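Local coordinates for protein polysaccharide deacetylase (Streptococcus pyogenes, PDB 6DQ3) that removes N-acetyl groups from the cell wall linkage unit of streptococcal rhamnopolysaccharides, as a zinc-dependent enzyme of carbohydrate esterase family 4, at residues L66-K69 with K70-W73; P89-K93 with Y94-A98; A201-A204 with N205-S209. All blocks are in the same frame, centred on the assembly; numbering follows the deposited sequence.

Contact 1 of 3, residues L66-K69 with K70-W73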
loop_
_atom_site.group_PDB
_atom_site.type_symbol
_atom_site.label_atom_id
_atom_site.label_comp_id
_atom_site.label_asym_id
_atom_site.label_seq_id
_atom_site.Cartn_x
_atom_site.Cartn_y
_atom_site.Cartn_z
ATOM N N LEU A 66 1.288 2.536 19.809
ATOM C CA LEU A 66 0.736 1.508 18.935
ATOM C C LEU A 66 -0.536 0.917 19.537
ATOM O O LEU A 66 -0.662 0.805 20.760
ATOM C CB LEU A 66 1.749 0.384 18.696
ATOM C CG LEU A 66 3.075 0.795 18.065
ATOM C CD1 LEU A 66 4.003 -0.413 17.905
ATOM C CD2 LEU A 66 2.888 1.471 16.715
ATOM N N PRO A 67 -1.518 0.543 18.709
ATOM C CA PRO A 67 -2.741 -0.065 19.254
ATOM C C PRO A 67 -2.564 -1.498 19.730
ATOM O O PRO A 67 -3.489 -2.048 20.343
ATOM C CB PRO A 67 -3.724 0.010 18.073
ATOM C CG PRO A 67 -2.853 -0.033 16.859
ATOM C CD PRO A 67 -1.584 0.714 17.242
ATOM N N ALA A 68 -1.411 -2.110 19.477
ATOM C CA ALA A 68 -1.129 -3.468 19.921
ATOM C C ALA A 68 0.383 -3.625 19.995
ATOM O O ALA A 68 1.136 -2.773 19.518
ATOM C CB ALA A 68 -1.745 -4.506 18.979
ATOM N N LYS A 69 0.824 -4.729 20.599
ATOM C CA LYS A 69 2.257 -4.994 20.656
ATOM C C LYS A 69 2.821 -5.245 19.263
ATOM O O LYS A 69 3.905 -4.752 18.929
ATOM C CB LYS A 69 2.545 -6.178 21.580
ATOM C CG LYS A 69 2.397 -5.858 23.063
ATOM C CD LYS A 69 2.632 -7.092 23.921
ATOM C CE LYS A 69 2.303 -6.834 25.387
ATOM N NZ LYS A 69 2.438 -8.073 26.206
ATOM N N LYS A 70 2.100 -5.991 18.428
ATOM C CA LYS A 70 2.536 -6.282 17.067
ATOM C C LYS A 70 1.540 -5.690 16.081
ATOM O O LYS A 70 0.345 -5.998 16.134
ATOM C CB LYS A 70 2.689 -7.787 16.856
ATOM C CG LYS A 70 3.545 -8.437 17.926
ATOM C CD LYS A 70 4.001 -9.814 17.511
ATOM C CE LYS A 70 4.588 -10.561 18.691
ATOM N NZ LYS A 70 4.377 -12.023 18.536
ATOM N N VAL A 71 2.034 -4.829 15.192
ATOM C CA VAL A 71 1.199 -4.150 14.212
ATOM C C VAL A 71 1.888 -4.218 12.856
ATOM O O VAL A 71 3.109 -4.344 12.752
ATOM C CB VAL A 71 0.919 -2.673 14.580
ATOM C CG1 VAL A 71 0.335 -2.563 15.975
ATOM C CG2 VAL A 71 2.190 -1.843 14.442
ATOM N N VAL A 72 1.079 -4.111 11.806
ATOM C CA VAL A 72 1.589 -4.129 10.443
ATOM C C VAL A 72 0.615 -3.370 9.556
ATOM O O VAL A 72 -0.598 -3.389 9.776
ATOM C CB VAL A 72 1.797 -5.573 9.928
ATOM C CG1 VAL A 72 0.483 -6.342 9.957
ATOM C CG2 VAL A 72 2.387 -5.540 8.532
ATOM N N TRP A 73 1.160 -2.693 8.548
ATOM C CA TRP A 73 0.373 -2.033 7.514
ATOM C C TRP A 73 0.637 -2.771 6.207
ATOM O O TRP A 73 1.732 -2.678 5.645
ATOM C CB TRP A 73 0.740 -0.556 7.402
ATOM C CG TRP A 73 -0.140 0.218 6.466
ATOM C CD1 TRP A 73 -1.348 -0.175 5.949
ATOM C CD2 TRP A 73 0.127 1.513 5.921
ATOM N NE1 TRP A 73 -1.849 0.806 5.127
ATOM C CE2 TRP A 73 -0.963 1.851 5.093
ATOM C CE3 TRP A 73 1.179 2.424 6.056
ATOM C CZ2 TRP A 73 -1.027 3.060 4.403
ATOM C CZ3 TRP A 73 1.111 3.620 5.372
ATOM C CH2 TRP A 73 0.017 3.927 4.557
#
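V71 meets L66, P67 and A68 because the chain doubles back between them: P67 and K69 take helical angles on either side of extended A68, and K70 and V71 are extended again. No hydrogen bond closes this bend, so contact across it rests on the side chain of V71 reaching back to the residues before the turn. Its two methyl groups divide the work. V71 CG1, anti to the carbonyl carbon and beside the backbone N (chi1 -54°), turns back along the incoming chain and lies 3.6 Å from A68 O and 4.1 Å from A68 CB. The same methyl group meets the pyrrolidine ring of P67 on its CD corner, with V71 CG1 and P67 CD 4.0 Å apart and the two side chains set roughly at right angles. CG2 goes to L66 instead: both leucine methyl groups come up to it, the nearer being L66 CD2 at 4.1 Å from V71 CG2. The L66 and V71 side chains meet at a slant, and both also touch I9 of strand 8-14, while V71 and P67 share L52. A68 CB packs in addition 3.8 Å from K70 O, on the backbone just ahead of V71. The charged side chains stay out of this apolar cluster. K69 runs outward as an extended chain, and the extended K70 side chain carries its NZ to a salt bridge with E47. The backbone of K70 already pairs with Y50, ahead of the next such pairings, made by V72 with Y50 and L52. Such a helix-to-strand connection is part of an alpha/beta fold: the loop after helix 54-63 turns into parallel strand 71-77, whose opposite end leads to the zinc ligand D78 of the polysaccharide deacetylase domain.

Contact 2 of 3, residues P89-K93 with Y94-A98; sequences PILKK and YDAKA
L91 forms one close-packed part of this helix end, set against the chain that leaves it. Its CD2 lies 3.9 Å from A96 CB and its CD1 3.9 Å from A98 CB, so the two branches of one leucine cover both alanines, and L91 and A98 also share L74 of strand 71-77. Here a Schellman motif turns the backbone, with D95 as the C-prime residue at positive phi. A96 N bonds to L91 O at 2.9 Å and nearly straight (172°), whereas D95 N reaches K92 O at 3.0 Å from above the carbonyl plane. Y94 N makes merely weak bonds, to I90 O and L91 O, and K45 offers weak hydrogen bonds to the carbonyls of Y94 and D95.

The second close-packed part is K93 with Y94. K93, with CG anti to the backbone N (chi1 169°), runs fully extended alongside the ring, and its CG sits over one face, 4.1 Å from the Y94 ring centroid, in a CH-pi contact. I90 O lies at the ring edge, 3.3 Å from Y94 CD2. The solvent side is looser: at K92 and D95 the bond to CB points away from the other segment, and both residues are exposed.

Both polar ends of the stacked pair finish on D38 of helix 34-46, K93 NZ by a salt bridge and Y94 OH by a hydrogen bond. One carboxylate thus fixes lysine and tyrosine side by side, an arrangement that probably keeps the D38 carboxylate ionised.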
loop_
_atom_site.group_PDB
_atom_site.type_symbol
_atom_site.label_atom_id
_atom_site.label_comp_id
_atom_site.label_asym_id
_atom_site.label_seq_id
_atom_site.Cartn_x
_atom_site.Cartn_y
_atom_site.Cartn_z
ATOM N N PRO A 89 -9.832 -12.330 -1.075
ATOM C CA PRO A 89 -10.395 -13.487 -0.353
ATOM C C PRO A 89 -9.486 -14.002 0.746
ATOM O O PRO A 89 -9.959 -14.384 1.824
ATOM C CB PRO A 89 -10.589 -14.540 -1.454
ATOM C CG PRO A 89 -10.687 -13.756 -2.722
ATOM C CD PRO A 89 -9.826 -12.521 -2.536
ATOM N N ILE A 90 -8.179 -14.039 0.491
ATOM C CA ILE A 90 -7.238 -14.521 1.494
ATOM C C ILE A 90 -7.162 -13.550 2.667
ATOM O O ILE A 90 -7.067 -13.966 3.827
ATOM C CB ILE A 90 -5.862 -14.764 0.846
ATOM C CG1 ILE A 90 -5.993 -15.844 -0.236
ATOM C CG2 ILE A 90 -4.854 -15.172 1.903
ATOM C CD1 ILE A 90 -4.766 -16.036 -1.114
ATOM N N LEU A 91 -7.228 -12.245 2.398
ATOM C CA LEU A 91 -7.254 -11.281 3.495
ATOM C C LEU A 91 -8.499 -11.465 4.357
ATOM O O LEU A 91 -8.414 -11.448 5.592
ATOM C CB LEU A 91 -7.181 -9.859 2.943
ATOM C CG LEU A 91 -5.821 -9.479 2.359
ATOM C CD1 LEU A 91 -5.983 -8.399 1.295
ATOM C CD2 LEU A 91 -4.861 -9.020 3.458
ATOM N N LYS A 92 -9.660 -11.650 3.726
ATOM C CA LYS A 92 -10.887 -11.887 4.481
ATOM C C LYS A 92 -10.790 -13.163 5.309
ATOM O O LYS A 92 -11.269 -13.210 6.451
ATOM C CB LYS A 92 -12.083 -11.972 3.533
ATOM C CG LYS A 92 -12.539 -10.647 2.959
ATOM C CD LYS A 92 -13.917 -10.766 2.309
ATOM C CE LYS A 92 -13.884 -11.645 1.066
ATOM N NZ LYS A 92 -15.210 -11.707 0.393
ATOM N N LYS A 93 -10.195 -14.215 4.738
ATOM C CA LYS A 93 -10.029 -15.476 5.454
ATOM C C LYS A 93 -9.369 -15.263 6.806
ATOM O O LYS A 93 -9.762 -15.877 7.802
ATOM C CB LYS A 93 -9.208 -16.438 4.595
ATOM C CG LYS A 93 -8.728 -17.697 5.293
ATOM C CD LYS A 93 -8.012 -18.624 4.305
ATOM C CE LYS A 93 -7.520 -19.898 4.980
ATOM N NZ LYS A 93 -6.752 -20.768 4.042
ATOM N N TYR A 94 -8.375 -14.382 6.867
ATOM C CA TYR A 94 -7.636 -14.132 8.096
ATOM C C TYR A 94 -8.096 -12.868 8.809
ATOM O O TYR A 94 -7.444 -12.435 9.764
ATOM C CB TYR A 94 -6.139 -14.085 7.785
ATOM C CG TYR A 94 -5.624 -15.460 7.403
ATOM C CD1 TYR A 94 -5.418 -16.430 8.377
ATOM C CD2 TYR A 94 -5.406 -15.810 6.073
ATOM C CE1 TYR A 94 -4.971 -17.697 8.049
ATOM C CE2 TYR A 94 -4.955 -17.083 5.733
ATOM C CZ TYR A 94 -4.742 -18.019 6.729
ATOM O OH TYR A 94 -4.302 -19.291 6.415
ATOM N N ASP A 95 -9.227 -12.297 8.399
ATOM C CA ASP A 95 -9.772 -11.099 9.029
ATOM C C ASP A 95 -8.710 -10.004 9.097
ATOM O O ASP A 95 -8.507 -9.355 10.126
ATOM C CB ASP A 95 -10.320 -11.413 10.424
ATOM C CG ASP A 95 -11.132 -10.265 11.006
ATOM O OD1 ASP A 95 -11.616 -9.421 10.223
ATOM O OD2 ASP A 95 -11.280 -10.201 12.246
ATOM N N ALA A 96 -8.015 -9.814 7.981
ATOM C CA ALA A 96 -6.933 -8.847 7.884
ATOM C C ALA A 96 -7.380 -7.636 7.074
ATOM O O ALA A 96 -8.192 -7.746 6.153
ATOM C CB ALA A 96 -5.691 -9.479 7.242
ATOM N N LYS A 97 -6.844 -6.474 7.433
ATOM C CA LYS A 97 -7.074 -5.241 6.697
ATOM C C LYS A 97 -5.865 -4.961 5.812
ATOM O O LYS A 97 -4.737 -5.344 6.136
ATOM C CB LYS A 97 -7.324 -4.072 7.655
ATOM C CG LYS A 97 -8.355 -4.371 8.746
ATOM C CD LYS A 97 -8.927 -3.096 9.385
ATOM C CE LYS A 97 -7.851 -2.259 10.073
ATOM N NZ LYS A 97 -7.679 -2.551 11.526
ATOM N N ALA A 98 -6.110 -4.316 4.672
ATOM C CA ALA A 98 -5.020 -3.953 3.774
ATOM C C ALA A 98 -5.402 -2.733 2.950
ATOM O O ALA A 98 -6.579 -2.393 2.807
ATOM C CB ALA A 98 -4.643 -5.117 2.848
#

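Contact 3 of 3, residues A201-A204 with N205-S209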
loop_
_atom_site.group_PDB
_atom_site.type_symbol
_atom_site.label_atom_id
_atom_site.label_comp_id
_atom_site.label_asym_id
_atom_site.label_seq_id
_atom_site.Cartn_x
_atom_site.Cartn_y
_atom_site.Cartn_z
ATOM N N ALA A 201 9.367 1.180 9.166
ATOM C CA ALA A 201 9.035 2.597 9.103
ATOM C C ALA A 201 8.975 3.230 10.491
ATOM O O ALA A 201 8.725 2.563 11.498
ATOM C CB ALA A 201 7.700 2.824 8.388
ATOM N N SER A 202 9.227 4.535 10.531
ATOM C CA SER A 202 9.083 5.313 11.753
ATOM C C SER A 202 8.893 6.769 11.349
ATOM O O SER A 202 9.130 7.148 10.202
ATOM C CB SER A 202 10.297 5.155 12.674
ATOM O OG SER A 202 11.465 5.660 12.055
ATOM N N ALA A 203 8.467 7.589 12.313
ATOM C CA ALA A 203 8.249 9.005 12.023
ATOM C C ALA A 203 9.510 9.643 11.445
ATOM O O ALA A 203 9.439 10.510 10.563
ATOM C CB ALA A 203 7.811 9.736 13.295
ATOM N N ALA A 204 10.678 9.211 11.927
ATOM C CA ALA A 204 11.945 9.794 11.501
ATOM C C ALA A 204 12.198 9.636 10.007
ATOM O O ALA A 204 13.028 10.367 9.454
ATOM C CB ALA A 204 13.095 9.159 12.287
ATOM N N ASN A 205 11.522 8.692 9.343
ATOM C CA ASN A 205 11.637 8.613 7.892
ATOM C C ASN A 205 11.085 9.866 7.216
ATOM O O ASN A 205 11.434 10.155 6.062
ATOM C CB ASN A 205 10.851 7.439 7.288
ATOM C CG ASN A 205 11.206 6.095 7.861
ATOM O OD1 ASN A 205 10.452 5.135 7.679
ATOM N ND2 ASN A 205 12.337 5.996 8.527
ATOM N N GLY A 206 10.189 10.579 7.897
ATOM C CA GLY A 206 9.323 11.555 7.269
ATOM C C GLY A 206 7.963 10.938 7.015
ATOM O O GLY A 206 7.862 9.922 6.317
ATOM N N LEU A 207 6.905 11.518 7.587
ATOM C CA LEU A 207 5.585 10.919 7.441
ATOM C C LEU A 207 5.178 10.800 5.978
ATOM O O LEU A 207 4.424 9.889 5.619
ATOM C CB LEU A 207 4.547 11.729 8.209
ATOM C CG LEU A 207 4.693 11.724 9.730
ATOM C CD1 LEU A 207 3.570 12.535 10.368
ATOM C CD2 LEU A 207 4.716 10.308 10.281
ATOM N N LEU A 208 5.646 11.711 5.124
ATOM C CA LEU A 208 5.340 11.647 3.701
ATOM C C LEU A 208 6.400 10.897 2.902
ATOM O O LEU A 208 6.372 10.936 1.664
ATOM C CB LEU A 208 5.169 13.053 3.128
ATOM C CG LEU A 208 3.953 13.807 3.661
ATOM C CD1 LEU A 208 3.944 15.243 3.135
ATOM C CD2 LEU A 208 2.647 13.107 3.316
ATOM N N SER A 209 7.313 10.206 3.577
ATOM C CA SER A 209 8.371 9.457 2.911
ATOM C C SER A 209 8.763 8.239 3.750
ATOM O O SER A 209 9.927 8.017 4.084
ATOM C CB SER A 209 9.567 10.369 2.647
ATOM O OG SER A 209 9.982 11.019 3.839
HETATM O O HOH W 1 12.549 3.494 10.414
#
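N205 OD1 is gripped by two backbone N-H groups, S202 N at 3.2 Å and the N of N211 in the next strand. The S202 donor stands above the amide plane of N205, 65° out of it, rather than at a lone pair. With CG anti to the carbonyl carbon, the N205 side chain folds back along the chain it has just left, and N205 OD1 also comes within 3.2 Å of A201 CA. The other branch, ND2, gives a hydrogen bond to a water that is also bound by S202 OG, so the amide meets S202 both directly and through solvent.

The backbone tightens the same turn: N205 N bonds to S202 O at 3.0 Å and G206 N to A203 O at 2.8 Å, as expected of a short 3-10 segment. G206 then takes backbone angles (phi/psi 99°/121°) that by themselves call for glycine. It opens a type I turn to S209, whose OG donates to N205 O at 2.8 Å.

Around this connection, A201 pairs with I9 of strand 8-14, L207 packs on Y58 and L61 of helix 54-63, and L208 covers L182 and A186 of helix 179-187 before strand 210-214 begins.

In the fold
All three contacts are local turns at the ends of strands or of a helix of the alpha/beta fold, next to or within its mixed sheet. Contacts 1 and 3 are surface contacts, their centres 16 Å apart, and both touch strand 8-14 and helix 54-63; contact 2 is partly buried and lies across the chain's centre from contact 3. Contacts 1 and 2 succeed each other along the chain and both touch strand 50-51. Their chemistry differs: contact 1 is apolar and lacks hydrogen bonds between its segments, contact 2 joins a bonded helix end to leucine-alanine packing, and contact 3 depends chiefly on an asparagine amide, backbone N-H groups and a water.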